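Local coordinates for ESX-1 secretion system protein EccA1 (Mycobacterium tuberculosis, PDB 4F3V) that is the N-terminal TPR-type part of an ATPase that probably supplies energy for exporting virulence factors through the ESX-1 type VII secretion system, at residues D156-A161 against V175-A180. Numbering follows the deposited sequence.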
loop_
_atom_site.group_PDB
_atom_site.type_symbol
_atom_site.label_atom_id
_atom_site.label_comp_id
_atom_site.label_asym_id
_atom_site.label_seq_id
_atom_site.Cartn_x
_atom_site.Cartn_y
_atom_site.Cartn_z
ATOM N N ASP A 156 15.203 -2.750 -8.347
ATOM C CA ASP A 156 15.226 -4.140 -8.817
ATOM C C ASP A 156 13.824 -4.715 -9.081
ATOM O O ASP A 156 13.623 -5.448 -10.057
ATOM C CB ASP A 156 15.929 -5.080 -7.812
ATOM C CG ASP A 156 17.282 -5.525 -8.289
ATOM O OD1 ASP A 156 18.125 -4.650 -8.622
ATOM O OD2 ASP A 156 17.499 -6.758 -8.321
ATOM N N GLN A 157 12.883 -4.421 -8.186
ATOM C CA GLN A 157 11.507 -4.908 -8.334
ATOM C C GLN A 157 10.693 -4.254 -9.463
ATOM O O GLN A 157 9.857 -4.900 -10.081
ATOM C CB GLN A 157 10.755 -4.735 -7.016
ATOM C CG GLN A 157 11.291 -5.628 -5.912
ATOM C CD GLN A 157 11.109 -7.113 -6.244
ATOM O OE1 GLN A 157 10.084 -7.500 -6.750
ATOM N NE2 GLN A 157 12.089 -7.927 -5.949
ATOM N N VAL A 158 10.936 -2.983 -9.741
ATOM C CA VAL A 158 10.071 -2.254 -10.676
ATOM C C VAL A 158 10.715 -1.971 -12.025
ATOM O O VAL A 158 10.033 -1.482 -12.936
ATOM C CB VAL A 158 9.589 -0.924 -10.080
ATOM C CG1 VAL A 158 8.797 -1.176 -8.800
ATOM C CG2 VAL A 158 10.758 0.043 -9.853
ATOM N N LYS A 159 12.000 -2.307 -12.181
ATOM C CA LYS A 159 12.732 -1.945 -13.403
ATOM C C LYS A 159 12.140 -2.600 -14.642
ATOM O O LYS A 159 12.309 -2.098 -15.738
ATOM C CB LYS A 159 14.224 -2.260 -13.294
ATOM C CG LYS A 159 14.576 -3.736 -13.079
ATOM C CD LYS A 159 16.100 -3.926 -12.968
ATOM C CE LYS A 159 16.498 -5.333 -12.511
ATOM N NZ LYS A 159 17.982 -5.382 -12.291
ATOM N N SER A 160 11.449 -3.718 -14.444
ATOM C CA SER A 160 10.755 -4.467 -15.492
ATOM C C SER A 160 9.324 -3.999 -15.812
ATOM O O SER A 160 8.608 -4.692 -16.540
ATOM C CB SER A 160 10.612 -5.928 -15.002
ATOM O OG SER A 160 9.832 -5.982 -13.795
ATOM N N ALA A 161 8.884 -2.879 -15.247
ATOM C CA ALA A 161 7.466 -2.527 -15.250
ATOM C C ALA A 161 6.926 -2.216 -16.649
ATOM O O ALA A 161 5.725 -2.282 -16.877
ATOM C CB ALA A 161 7.218 -1.362 -14.307
ATOM N N VAL A 175 6.399 5.629 -10.734
ATOM C CA VAL A 175 6.510 6.494 -9.564
ATOM C C VAL A 175 7.518 5.939 -8.548
ATOM O O VAL A 175 8.398 6.671 -8.061
ATOM C CB VAL A 175 5.148 6.720 -8.887
ATOM C CG1 VAL A 175 5.334 7.627 -7.658
ATOM C CG2 VAL A 175 4.160 7.348 -9.875
ATOM N N ALA A 176 7.420 4.641 -8.235
ATOM C CA ALA A 176 8.385 4.025 -7.290
ATOM C C ALA A 176 9.818 4.123 -7.785
ATOM O O ALA A 176 10.743 4.403 -7.001
ATOM C CB ALA A 176 8.015 2.573 -6.970
ATOM N N HIS A 177 10.004 3.934 -9.089
ATOM C CA HIS A 177 11.320 3.991 -9.700
ATOM C C HIS A 177 11.863 5.424 -9.564
ATOM O O HIS A 177 13.028 5.642 -9.181
ATOM C CB HIS A 177 11.232 3.548 -11.169
ATOM C CG HIS A 177 12.563 3.104 -11.761
ATOM N ND1 HIS A 177 12.659 2.198 -12.760
ATOM C CD2 HIS A 177 13.865 3.486 -11.460
ATOM C CE1 HIS A 177 13.952 2.017 -13.065
ATOM N NE2 HIS A 177 14.683 2.807 -12.266
ATOM N N GLY A 178 11.004 6.417 -9.826
ATOM C CA GLY A 178 11.386 7.850 -9.704
ATOM C C GLY A 178 11.690 8.301 -8.297
ATOM O O GLY A 178 12.663 9.020 -8.074
ATOM N N VAL A 179 10.866 7.855 -7.336
ATOM C CA VAL A 179 11.108 8.118 -5.929
ATOM C C VAL A 179 12.440 7.522 -5.460
ATOM O O VAL A 179 13.222 8.194 -4.768
ATOM C CB VAL A 179 9.922 7.651 -5.078
ATOM C CG1 VAL A 179 10.271 7.651 -3.597
ATOM C CG2 VAL A 179 8.697 8.553 -5.378
ATOM N N ALA A 180 12.666 6.251 -5.797
ATOM C CA ALA A 180 13.921 5.570 -5.476
ATOM C C ALA A 180 15.120 6.341 -6.073
ATOM O O ALA A 180 16.121 6.586 -5.391
ATOM C CB ALA A 180 13.888 4.108 -5.971
HETATM O O HOH W 1 10.337 1.135 -13.680
#
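In the TPR-type, largely helical N-terminal domain of EccA1, segment 156-161, on helix 151-158, meets 175-180 on helix 167-183 mainly through V158 and H177. Their CA atoms are 6.4 Å apart, the closest pair between 156-161 and 175-180, yet the two segments bury just 150 Å² in sum and share no direct hydrogen bond. CB of V158 points toward 175-180, and the two methyls beyond it are divided between two neighbours. V158 CG2 lies 3.8 Å from H177 CB, while V158 CG1 reaches A176 CB at 4.2 Å, a looser apolar touch. With chi1 at -60°, CG2 sits between the backbone N and the carbonyl carbon of V158, and from there it meets both CB and the start of the imidazole of H177.

The H177 ring carries on past the valine to the backbone of the next residue, its CE1 lying 4.2 Å from CA of K159. CG of H177 is anti to the backbone N, chi1 -160°, which brings CE1 beside K159 CA. The O of a water lies 2.7 Å from H177 ND1, in the ring plane at its edge. The O of the same water donates to V158 O, also at 2.7 Å, and so joins imidazole to backbone. V158 O has a second partner in A161 N, whose 2.9 Å bond closes the type I beta turn from V158 to A161.

Elsewhere, H177 touches I155 of helix 151-158 and E189 and R193 of helix 187-198, while V158 packs on A142 of helix 134-147. Chemically, the contact pairs a small apolar patch with a water bridge: two donors satisfy the buried residue's carbonyl, and the bridge would favour this orientation of the ND1 edge, together with the neighbouring side chains.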